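Local coordinates for protein enoyl-CoA hydratase (Thermus thermophilus, PDB 1WZ8) that probably catalyses the reversible hydration of 2-enoyl-CoA thioesters to 3-hydroxyacyl-CoA, as a hexameric member of the crotonase family, at residues Leu12-Ala15 with Val21-Ile24; Ala57-Gly62 with Lys194-Ala199; Ala126-Val131 with Leu200-Arg205. All coordinates share one frame; numbering follows the deposited sequence.

Contact 1 (Leu12-Ala15 with Val21-Ile24); sequences LAFA and VLEI
F14 and I24 face each other as a non-hydrogen-bonded pair of two antiparallel strands, their side chains running side by side on the same face of the sheet. F14 CD2 lies 3.9 Å from I24 CG1, which approaches the ring obliquely, while L22 CD1 comes to the ring-bearing F14 CB at 4.2 Å. With I24 CG1 anti to its carbonyl carbon (chi1 -58°), this branch runs along F14 and the other, CG2, is left to meet L12 CD2 at 3.9 Å. This apolar side is the tight part: L12, L22 and I24 are buried, and helix 36-49 packs on them through L42, V45 and L49. The next pair, A15 with E23, is hydrogen-bonded. E23 N reaches A15 O at 2.7 Å in a nearly straight bond (168° at the hydrogen), and the return bond from A15 N to E23 O is longer, 3.1 Å. Around F14 the backbones are joined by CA-H...O contacts, F14 CA to E23 O and I24 CA to A13 O, both 3.4 Å. The opposite face is looser. A15 and E23 are partly exposed there and barely meet, A15 CB standing 4.1 Å from E23 OE1, and the other carboxylate oxygen, OE2, turns to the hydroxyl of Y196. The two strands form a beta hairpin at one edge of the main sheet of the crotonase fold.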
ATOM      1  N   LEU A  12       0.100 -28.897 -24.936  1.00 18.08           N
ATOM      2  CA  LEU A  12      -0.629 -29.165 -23.703  1.00 19.70           C
ATOM      3  C   LEU A  12      -1.552 -30.363 -23.879  1.00 19.50           C
ATOM      4  O   LEU A  12      -2.177 -30.531 -24.925  1.00 20.65           O
ATOM      5  CB  LEU A  12      -1.462 -27.947 -23.290  1.00 20.49           C
ATOM      6  CG  LEU A  12      -0.713 -26.666 -22.920  1.00 20.99           C
ATOM      7  CD1 LEU A  12      -1.718 -25.589 -22.532  1.00 21.82           C
ATOM      8  CD2 LEU A  12       0.245 -26.940 -21.773  1.00 21.45           C
ATOM      9  N   ALA A  13      -1.622 -31.197 -22.850  1.00 17.61           N
ATOM     10  CA  ALA A  13      -2.481 -32.372 -22.857  1.00 18.24           C
ATOM     11  C   ALA A  13      -3.417 -32.219 -21.668  1.00 17.01           C
ATOM     12  O   ALA A  13      -2.999 -31.756 -20.608  1.00 17.39           O
ATOM     13  CB  ALA A  13      -1.648 -33.641 -22.717  1.00 17.19           C
ATOM     14  N   PHE A  14      -4.676 -32.601 -21.842  1.00 16.90           N
ATOM     15  CA  PHE A  14      -5.654 -32.472 -20.770  1.00 17.27           C
ATOM     16  C   PHE A  14      -6.300 -33.805 -20.416  1.00 16.84           C
ATOM     17  O   PHE A  14      -6.635 -34.602 -21.296  1.00 17.40           O
ATOM     18  CB  PHE A  14      -6.739 -31.469 -21.168  1.00 17.19           C
ATOM     19  CG  PHE A  14      -6.207 -30.122 -21.566  1.00 18.85           C
ATOM     20  CD1 PHE A  14      -5.648 -29.919 -22.825  1.00 18.99           C
ATOM     21  CD2 PHE A  14      -6.272 -29.047 -20.682  1.00 20.02           C
ATOM     22  CE1 PHE A  14      -5.162 -28.664 -23.199  1.00 18.87           C
ATOM     23  CE2 PHE A  14      -5.787 -27.786 -21.048  1.00 20.33           C
ATOM     24  CZ  PHE A  14      -5.233 -27.595 -22.308  1.00 19.53           C
ATOM     25  N   ALA A  15      -6.476 -34.041 -19.121  1.00 15.05           N
ATOM     26  CA  ALA A  15      -7.081 -35.279 -18.653  1.00 14.17           C
ATOM     27  C   ALA A  15      -7.716 -35.096 -17.280  1.00 15.49           C
ATOM     28  O   ALA A  15      -7.445 -34.113 -16.592  1.00 16.35           O
ATOM     29  CB  ALA A  15      -6.028 -36.381 -18.597  1.00 12.15           C
ATOM     30  N   VAL A  21     -10.610 -33.075 -11.043  1.00 13.99           N
ATOM     31  CA  VAL A  21      -9.220 -32.664 -11.177  1.00 13.52           C
ATOM     32  C   VAL A  21      -8.800 -32.591 -12.638  1.00 14.75           C
ATOM     33  O   VAL A  21      -8.634 -33.619 -13.297  1.00 13.65           O
ATOM     34  CB  VAL A  21      -8.271 -33.641 -10.450  1.00 14.32           C
ATOM     35  CG1 VAL A  21      -6.830 -33.165 -10.588  1.00 13.20           C
ATOM     36  CG2 VAL A  21      -8.663 -33.750  -8.977  1.00 13.13           C
ATOM     37  N   LEU A  22      -8.640 -31.378 -13.149  1.00 13.34           N
ATOM     38  CA  LEU A  22      -8.212 -31.214 -14.528  1.00 14.26           C
ATOM     39  C   LEU A  22      -6.696 -31.203 -14.532  1.00 14.83           C
ATOM     40  O   LEU A  22      -6.066 -30.289 -13.995  1.00 14.67           O
ATOM     41  CB  LEU A  22      -8.743 -29.910 -15.122  1.00 14.05           C
ATOM     42  CG  LEU A  22      -8.272 -29.648 -16.557  1.00 17.79           C
ATOM     43  CD1 LEU A  22      -8.697 -30.801 -17.457  1.00 17.65           C
ATOM     44  CD2 LEU A  22      -8.844 -28.340 -17.059  1.00 17.60           C
ATOM     45  N   GLU A  23      -6.110 -32.230 -15.132  1.00 13.95           N
ATOM     46  CA  GLU A  23      -4.665 -32.332 -15.186  1.00 15.32           C
ATOM     47  C   GLU A  23      -4.140 -31.793 -16.506  1.00 14.76           C
ATOM     48  O   GLU A  23      -4.568 -32.223 -17.574  1.00 16.11           O
ATOM     49  CB  GLU A  23      -4.240 -33.789 -15.030  1.00 15.90           C
ATOM     50  CG  GLU A  23      -2.744 -33.991 -15.075  1.00 18.78           C
ATOM     51  CD  GLU A  23      -2.369 -35.447 -15.151  1.00 21.86           C
ATOM     52  OE1 GLU A  23      -2.680 -36.089 -16.176  1.00 24.30           O
ATOM     53  OE2 GLU A  23      -1.766 -35.952 -14.186  1.00 25.40           O
ATOM     54  N   ILE A  24      -3.219 -30.841 -16.424  1.00 14.37           N
ATOM     55  CA  ILE A  24      -2.621 -30.257 -17.615  1.00 14.88           C
ATOM     56  C   ILE A  24      -1.159 -30.682 -17.670  1.00 14.57           C
ATOM     57  O   ILE A  24      -0.365 -30.307 -16.805  1.00 14.29           O
ATOM     58  CB  ILE A  24      -2.681 -28.714 -17.590  1.00 13.94           C
ATOM     59  CG1 ILE A  24      -4.133 -28.245 -17.465  1.00 16.02           C
ATOM     60  CG2 ILE A  24      -2.061 -28.152 -18.867  1.00 15.84           C
ATOM     61  CD1 ILE A  24      -4.287 -26.728 -17.497  1.00 15.30           C
TER

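Contact 2 (Ala57-Gly62 with Lys194-Ala199); sequences AVLLRG and KVYEKA
The guanidinium of R61 lies with one face flat on the ring of Y196, while its NE forms a salt bridge with E112 OE1. The two planes are only 8° apart, and R61 NH1 sits over the middle of the ring, 3.3 Å from Y196 CG. R61 CZ is 3.8 Å from the centroid of the Y196 ring and 29° off its normal, a cation-pi geometry over the face. An extended side chain, with CG anti to the backbone N (chi1 -173°), carries the group out from the strand to the helix, and R61 CD also rests on the ring, 3.5 Å from Y196 CD1. Beside this stack L59 spreads its methyls: L59 CD2 meets Y196 CE1 at 3.7 Å, and L59 CD1 reaches A199 CB at 3.9 Å, about one helical turn further on. Replacing R61 by a leucine would probably leave E112 without its charged mate and the face of Y196 without its cation, freeing the ring to shift. Because the hydroxyl of Y196 is hydrogen-bonded to E23, the ring is held at its far end as well as over its face. The chemistry suggests a cation held against an electron-rich ring face, its charge probably offset in part by E112.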
ATOM      1  N   ALA A  57     -10.194 -28.396  -9.333  1.00 12.56           N
ATOM      2  CA  ALA A  57      -8.774 -28.227  -9.040  1.00 12.69           C
ATOM      3  C   ALA A  57      -7.967 -28.520 -10.297  1.00 13.12           C
ATOM      4  O   ALA A  57      -8.344 -29.379 -11.097  1.00 14.97           O
ATOM      5  CB  ALA A  57      -8.340 -29.163  -7.912  1.00 13.23           C
ATOM      6  N   VAL A  58      -6.870 -27.793 -10.475  1.00 12.29           N
ATOM      7  CA  VAL A  58      -5.998 -27.989 -11.625  1.00 11.23           C
ATOM      8  C   VAL A  58      -4.667 -28.572 -11.160  1.00 12.19           C
ATOM      9  O   VAL A  58      -4.099 -28.137 -10.155  1.00 11.85           O
ATOM     10  CB  VAL A  58      -5.745 -26.658 -12.365  1.00 12.18           C
ATOM     11  CG1 VAL A  58      -4.654 -26.833 -13.418  1.00 12.33           C
ATOM     12  CG2 VAL A  58      -7.039 -26.189 -13.026  1.00 12.14           C
ATOM     13  N   LEU A  59      -4.186 -29.572 -11.889  1.00 10.68           N
ATOM     14  CA  LEU A  59      -2.923 -30.219 -11.564  1.00 11.76           C
ATOM     15  C   LEU A  59      -1.971 -30.011 -12.732  1.00 11.26           C
ATOM     16  O   LEU A  59      -2.283 -30.377 -13.862  1.00 13.46           O
ATOM     17  CB  LEU A  59      -3.139 -31.719 -11.325  1.00 12.23           C
ATOM     18  CG  LEU A  59      -1.889 -32.570 -11.077  1.00 12.46           C
ATOM     19  CD1 LEU A  59      -1.115 -32.020  -9.882  1.00 14.47           C
ATOM     20  CD2 LEU A  59      -2.299 -34.024 -10.833  1.00 14.74           C
ATOM     21  N   LEU A  60      -0.815 -29.419 -12.455  1.00  9.61           N
ATOM     22  CA  LEU A  60       0.174 -29.159 -13.494  1.00 10.92           C
ATOM     23  C   LEU A  60       1.319 -30.151 -13.411  1.00 11.80           C
ATOM     24  O   LEU A  60       1.831 -30.429 -12.326  1.00 10.14           O
ATOM     25  CB  LEU A  60       0.726 -27.741 -13.354  1.00 12.27           C
ATOM     26  CG  LEU A  60      -0.280 -26.601 -13.517  1.00 15.11           C
ATOM     27  CD1 LEU A  60       0.400 -25.270 -13.198  1.00 12.62           C
ATOM     28  CD2 LEU A  60      -0.836 -26.606 -14.940  1.00 15.07           C
ATOM     29  N   ARG A  61       1.721 -30.683 -14.560  1.00 11.70           N
ATOM     30  CA  ARG A  61       2.817 -31.638 -14.603  1.00 13.61           C
ATOM     31  C   ARG A  61       3.511 -31.539 -15.951  1.00 14.43           C
ATOM     32  O   ARG A  61       2.868 -31.296 -16.974  1.00 12.31           O
ATOM     33  CB  ARG A  61       2.302 -33.068 -14.408  1.00 16.59           C
ATOM     34  CG  ARG A  61       3.409 -34.105 -14.284  1.00 18.72           C
ATOM     35  CD  ARG A  61       2.875 -35.539 -14.300  1.00 20.60           C
ATOM     36  NE  ARG A  61       3.893 -36.494 -13.858  1.00 23.01           N
ATOM     37  CZ  ARG A  61       3.702 -37.807 -13.763  1.00 23.08           C
ATOM     38  NH1 ARG A  61       2.527 -38.335 -14.081  1.00 25.02           N
ATOM     39  NH2 ARG A  61       4.683 -38.592 -13.341  1.00 23.04           N
ATOM     40  N   GLY A  62       4.829 -31.709 -15.945  1.00 14.44           N
ATOM     41  CA  GLY A  62       5.580 -31.660 -17.184  1.00 16.49           C
ATOM     42  C   GLY A  62       5.686 -33.078 -17.701  1.00 18.31           C
ATOM     43  O   GLY A  62       5.694 -34.022 -16.912  1.00 19.02           O
ATOM     44  N   LYS A 194       7.622 -40.122  -5.401  1.00 20.83           N
ATOM     45  CA  LYS A 194       6.268 -39.898  -4.912  1.00 19.30           C
ATOM     46  C   LYS A 194       5.670 -38.541  -5.261  1.00 17.48           C
ATOM     47  O   LYS A 194       4.528 -38.259  -4.891  1.00 16.99           O
ATOM     48  CB  LYS A 194       6.243 -40.051  -3.390  1.00 22.56           C
ATOM     49  CG  LYS A 194       6.704 -41.402  -2.867  1.00 26.70           C
ATOM     50  CD  LYS A 194       5.639 -42.455  -3.076  1.00 31.38           C
ATOM     51  CE  LYS A 194       6.042 -43.779  -2.450  1.00 32.32           C
ATOM     52  NZ  LYS A 194       4.930 -44.770  -2.496  1.00 35.28           N
ATOM     53  N   VAL A 195       6.422 -37.706  -5.970  1.00 15.38           N
ATOM     54  CA  VAL A 195       5.942 -36.366  -6.309  1.00 14.31           C
ATOM     55  C   VAL A 195       4.574 -36.332  -6.985  1.00 15.15           C
ATOM     56  O   VAL A 195       3.626 -35.747  -6.449  1.00 14.57           O
ATOM     57  CB  VAL A 195       6.970 -35.611  -7.192  1.00 15.17           C
ATOM     58  CG1 VAL A 195       6.421 -34.236  -7.588  1.00 13.74           C
ATOM     59  CG2 VAL A 195       8.285 -35.456  -6.427  1.00 15.40           C
ATOM     60  N   TYR A 196       4.460 -36.945  -8.158  1.00 14.28           N
ATOM     61  CA  TYR A 196       3.178 -36.945  -8.850  1.00 15.46           C
ATOM     62  C   TYR A 196       2.070 -37.556  -7.989  1.00 14.57           C
ATOM     63  O   TYR A 196       0.971 -37.009  -7.894  1.00 16.49           O
ATOM     64  CB  TYR A 196       3.264 -37.704 -10.176  1.00 15.49           C
ATOM     65  CG  TYR A 196       1.926 -37.778 -10.876  1.00 15.57           C
ATOM     66  CD1 TYR A 196       1.325 -36.631 -11.390  1.00 15.33           C
ATOM     67  CD2 TYR A 196       1.236 -38.986 -10.979  1.00 16.62           C
ATOM     68  CE1 TYR A 196       0.066 -36.685 -11.991  1.00 17.06           C
ATOM     69  CE2 TYR A 196      -0.024 -39.048 -11.577  1.00 16.60           C
ATOM     70  CZ  TYR A 196      -0.601 -37.894 -12.080  1.00 17.14           C
ATOM     71  OH  TYR A 196      -1.847 -37.948 -12.666  1.00 18.01           O
ATOM     72  N   GLU A 197       2.359 -38.692  -7.363  1.00 16.74           N
ATOM     73  CA  GLU A 197       1.376 -39.358  -6.513  1.00 16.50           C
ATOM     74  C   GLU A 197       0.825 -38.450  -5.413  1.00 16.33           C
ATOM     75  O   GLU A 197      -0.389 -38.389  -5.202  1.00 14.78           O
ATOM     76  CB  GLU A 197       1.993 -40.612  -5.883  1.00 18.94           C
ATOM     77  CG  GLU A 197       1.152 -41.249  -4.792  1.00 24.59           C
ATOM     78  CD  GLU A 197       1.772 -42.527  -4.257  1.00 28.71           C
ATOM     79  OE1 GLU A 197       1.875 -43.499  -5.034  1.00 30.47           O
ATOM     80  OE2 GLU A 197       2.160 -42.557  -3.068  1.00 30.07           O
ATOM     81  N   LYS A 198       1.716 -37.756  -4.707  1.00 13.80           N
ATOM     82  CA  LYS A 198       1.302 -36.862  -3.627  1.00 13.15           C
ATOM     83  C   LYS A 198       0.590 -35.634  -4.186  1.00 12.12           C
ATOM     84  O   LYS A 198      -0.392 -35.166  -3.616  1.00  9.89           O
ATOM     85  CB  LYS A 198       2.518 -36.418  -2.806  1.00 14.37           C
ATOM     86  CG  LYS A 198       2.194 -35.496  -1.632  1.00 15.38           C
ATOM     87  CD  LYS A 198       1.343 -36.204  -0.573  1.00 20.16           C
ATOM     88  CE  LYS A 198       1.075 -35.305   0.628  1.00 20.62           C
ATOM     89  NZ  LYS A 198       0.285 -35.999   1.691  1.00 22.74           N
ATOM     90  N   ALA A 199       1.089 -35.107  -5.298  1.00 11.05           N
ATOM     91  CA  ALA A 199       0.462 -33.936  -5.899  1.00 11.53           C
ATOM     92  C   ALA A 199      -0.975 -34.261  -6.300  1.00 12.41           C
ATOM     93  O   ALA A 199      -1.887 -33.460  -6.096  1.00 13.33           O
ATOM     94  CB  ALA A 199       1.260 -33.474  -7.113  1.00  9.92           C
TER

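Contact 3 (Ala126-Val131 with Leu200-Arg205); sequences ADIAVV and LEVAER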
ATOM      1  N   ALA A 126       1.479 -21.560  -8.619  1.00 10.23           N
ATOM      2  CA  ALA A 126       0.459 -22.519  -8.221  1.00  9.69           C
ATOM      3  C   ALA A 126       0.198 -22.304  -6.738  1.00  9.26           C
ATOM      4  O   ALA A 126       1.049 -21.781  -6.020  1.00  9.82           O
ATOM      5  CB  ALA A 126       0.941 -23.943  -8.472  1.00  8.04           C
ATOM      6  N   ASP A 127      -0.976 -22.710  -6.279  1.00  9.19           N
ATOM      7  CA  ASP A 127      -1.330 -22.539  -4.877  1.00 10.52           C
ATOM      8  C   ASP A 127      -0.552 -23.494  -3.993  1.00  9.86           C
ATOM      9  O   ASP A 127      -0.128 -23.138  -2.897  1.00  9.63           O
ATOM     10  CB  ASP A 127      -2.828 -22.753  -4.712  1.00 10.54           C
ATOM     11  CG  ASP A 127      -3.629 -21.760  -5.520  1.00 11.78           C
ATOM     12  OD1 ASP A 127      -3.666 -20.576  -5.125  1.00 11.64           O
ATOM     13  OD2 ASP A 127      -4.202 -22.157  -6.554  1.00 11.63           O
ATOM     14  N   ILE A 128      -0.359 -24.714  -4.478  1.00  9.43           N
ATOM     15  CA  ILE A 128       0.381 -25.706  -3.718  1.00  9.15           C
ATOM     16  C   ILE A 128       1.347 -26.415  -4.652  1.00  9.83           C
ATOM     17  O   ILE A 128       0.955 -26.896  -5.714  1.00 11.33           O
ATOM     18  CB  ILE A 128      -0.567 -26.749  -3.086  1.00 10.51           C
ATOM     19  CG1 ILE A 128      -1.492 -26.064  -2.075  1.00  9.62           C
ATOM     20  CG2 ILE A 128       0.249 -27.844  -2.403  1.00 10.95           C
ATOM     21  CD1 ILE A 128      -2.487 -26.991  -1.411  1.00 13.57           C
ATOM     22  N   ALA A 129       2.616 -26.449  -4.268  1.00  9.74           N
ATOM     23  CA  ALA A 129       3.616 -27.127  -5.070  1.00 10.05           C
ATOM     24  C   ALA A 129       4.161 -28.278  -4.256  1.00 11.19           C
ATOM     25  O   ALA A 129       4.465 -28.122  -3.075  1.00 10.61           O
ATOM     26  CB  ALA A 129       4.749 -26.169  -5.440  1.00  8.76           C
ATOM     27  N   VAL A 130       4.251 -29.441  -4.886  1.00 12.43           N
ATOM     28  CA  VAL A 130       4.801 -30.615  -4.235  1.00 10.28           C
ATOM     29  C   VAL A 130       6.099 -30.878  -4.975  1.00 10.84           C
ATOM     30  O   VAL A 130       6.092 -31.056  -6.196  1.00 13.24           O
ATOM     31  CB  VAL A 130       3.878 -31.846  -4.389  1.00 11.89           C
ATOM     32  CG1 VAL A 130       4.507 -33.056  -3.705  1.00 12.98           C
ATOM     33  CG2 VAL A 130       2.511 -31.550  -3.790  1.00 11.67           C
ATOM     34  N   VAL A 131       7.214 -30.878  -4.252  1.00 10.81           N
ATOM     35  CA  VAL A 131       8.501 -31.125  -4.885  1.00  9.80           C
ATOM     36  C   VAL A 131       9.139 -32.385  -4.334  1.00 10.29           C
ATOM     37  O   VAL A 131       8.690 -32.938  -3.324  1.00  9.64           O
ATOM     38  CB  VAL A 131       9.495 -29.955  -4.658  1.00 10.68           C
ATOM     39  CG1 VAL A 131       8.880 -28.651  -5.126  1.00  9.83           C
ATOM     40  CG2 VAL A 131       9.889 -29.866  -3.181  1.00  8.64           C
ATOM     41  N   LEU A 200      -1.177 -35.443  -6.872  1.00 13.76           N
ATOM     42  CA  LEU A 200      -2.514 -35.859  -7.285  1.00 13.33           C
ATOM     43  C   LEU A 200      -3.415 -36.005  -6.058  1.00 13.36           C
ATOM     44  O   LEU A 200      -4.585 -35.620  -6.082  1.00 13.54           O
ATOM     45  CB  LEU A 200      -2.439 -37.188  -8.053  1.00 14.76           C
ATOM     46  CG  LEU A 200      -3.780 -37.750  -8.530  1.00 15.29           C
ATOM     47  CD1 LEU A 200      -4.488 -36.720  -9.404  1.00 15.14           C
ATOM     48  CD2 LEU A 200      -3.553 -39.050  -9.288  1.00 17.07           C
ATOM     49  N   GLU A 201      -2.863 -36.556  -4.982  1.00 12.31           N
ATOM     50  CA  GLU A 201      -3.614 -36.735  -3.742  1.00 13.35           C
ATOM     51  C   GLU A 201      -4.083 -35.371  -3.220  1.00 12.11           C
ATOM     52  O   GLU A 201      -5.226 -35.211  -2.760  1.00 10.23           O
ATOM     53  CB  GLU A 201      -2.727 -37.412  -2.696  1.00 16.69           C
ATOM     54  CG  GLU A 201      -3.406 -37.638  -1.351  1.00 21.20           C
ATOM     55  CD  GLU A 201      -2.424 -38.060  -0.274  1.00 27.32           C
ATOM     56  OE1 GLU A 201      -1.712 -39.070  -0.471  1.00 29.01           O
ATOM     57  OE2 GLU A 201      -2.363 -37.378   0.771  1.00 30.76           O
ATOM     58  N   VAL A 202      -3.187 -34.392  -3.282  1.00 11.98           N
ATOM     59  CA  VAL A 202      -3.502 -33.042  -2.834  1.00 12.50           C
ATOM     60  C   VAL A 202      -4.605 -32.463  -3.714  1.00 12.10           C
ATOM     61  O   VAL A 202      -5.588 -31.907  -3.220  1.00 11.27           O
ATOM     62  CB  VAL A 202      -2.250 -32.131  -2.906  1.00 11.02           C
ATOM     63  CG1 VAL A 202      -2.628 -30.693  -2.578  1.00 12.14           C
ATOM     64  CG2 VAL A 202      -1.192 -32.627  -1.924  1.00 12.98           C
ATOM     65  N   ALA A 203      -4.442 -32.603  -5.026  1.00 13.63           N
ATOM     66  CA  ALA A 203      -5.429 -32.082  -5.965  1.00 14.35           C
ATOM     67  C   ALA A 203      -6.789 -32.723  -5.733  1.00 14.41           C
ATOM     68  O   ALA A 203      -7.814 -32.041  -5.738  1.00 13.51           O
ATOM     69  CB  ALA A 203      -4.973 -32.328  -7.397  1.00 13.89           C
ATOM     70  N   GLU A 204      -6.805 -34.037  -5.530  1.00 14.26           N
ATOM     71  CA  GLU A 204      -8.066 -34.726  -5.305  1.00 15.44           C
ATOM     72  C   GLU A 204      -8.743 -34.192  -4.047  1.00 14.78           C
ATOM     73  O   GLU A 204      -9.949 -33.934  -4.056  1.00 13.53           O
ATOM     74  CB  GLU A 204      -7.846 -36.236  -5.185  1.00 19.34           C
ATOM     75  CG  GLU A 204      -9.141 -37.029  -5.067  1.00 24.13           C
ATOM     76  CD  GLU A 204      -8.931 -38.523  -5.210  1.00 27.18           C
ATOM     77  OE1 GLU A 204      -9.934 -39.266  -5.198  1.00 31.91           O
ATOM     78  OE2 GLU A 204      -7.768 -38.955  -5.338  1.00 28.97           O
ATOM     79  N   ARG A 205      -7.966 -34.020  -2.976  1.00 14.11           N
ATOM     80  CA  ARG A 205      -8.498 -33.503  -1.715  1.00 15.40           C
ATOM     81  C   ARG A 205      -9.121 -32.129  -1.917  1.00 14.41           C
ATOM     82  O   ARG A 205     -10.168 -31.824  -1.344  1.00 14.01           O
ATOM     83  CB  ARG A 205      -7.400 -33.396  -0.648  1.00 17.06           C
ATOM     84  CG  ARG A 205      -7.027 -34.711   0.027  1.00 23.42           C
ATOM     85  CD  ARG A 205      -5.977 -34.486   1.119  1.00 25.87           C
ATOM     86  NE  ARG A 205      -6.477 -33.670   2.226  1.00 28.87           N
ATOM     87  CZ  ARG A 205      -5.707 -33.151   3.177  1.00 29.44           C
ATOM     88  NH1 ARG A 205      -4.398 -33.358   3.161  1.00 30.53           N
ATOM     89  NH2 ARG A 205      -6.243 -32.422   4.145  1.00 30.05           N
TER
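Two torsions bring I128 to the helix: CG1 stands anti to the carbonyl carbon (chi1 -64°), and the chain continues extended to I128 CD1 (chi2 179°), which touches V202 CG1 at 3.9 Å. On the helix, V202 holds CG1 anti to its backbone N (chi1 174°), so that its two methyls fork between two residues of the strand. V202 CG1 meets I128 CG2 at 4.1 Å as well as I128 CD1. V202 CG2 faces V130 CG2 at 4.3 Å, a looser touch. The I128 and V202 side chains cross obliquely. I128 and V130, two positions apart in the strand, point to the same face, and within 200-205 it is V202 that meets both. The contact is therefore small, 106 Å² over both sides, and purely apolar. With the CA atoms of I128 and V202 8.3 Å apart, the backbones keep a full side-chain layer between them. All three residues are buried, and V202 also leans on V108 of strand 107-111, while V130 touches V190 of strand 188-190. A second subunit closes the layer from outside: its L171 packs on I128, V202 and R205, and its E173 and K166 form salt bridges with R205 and D127. This is helix-on-sheet packing of the crotonase fold, helix 195-207 packed on the main sheet with its first turns running nearly antiparallel to strand 57-62, here beside a subunit interface of the hexamer.

Overall arrangement
All three contacts draw on one mixed sheet, in which strands 12-18, 21-26, 57-62, 107-111 and 128-132 lie side by side in chain order. Contact 1 forms the edge hairpin, and contacts 2 and 3 seat successive turns of helix 195-207 on strands further in. Contacts 2 and 3 have centres about 6 Å apart, and the centre of contact 1 is about 11 Å from that of contact 2 and 14 Å from that of contact 3. Along the chain contact 1 closes first, whereas the segments of contacts 2 and 3 alternate, so a late helix returns to strands laid down earlier. Through this helix the N-terminal edge of the sheet is tied to the side facing another subunit.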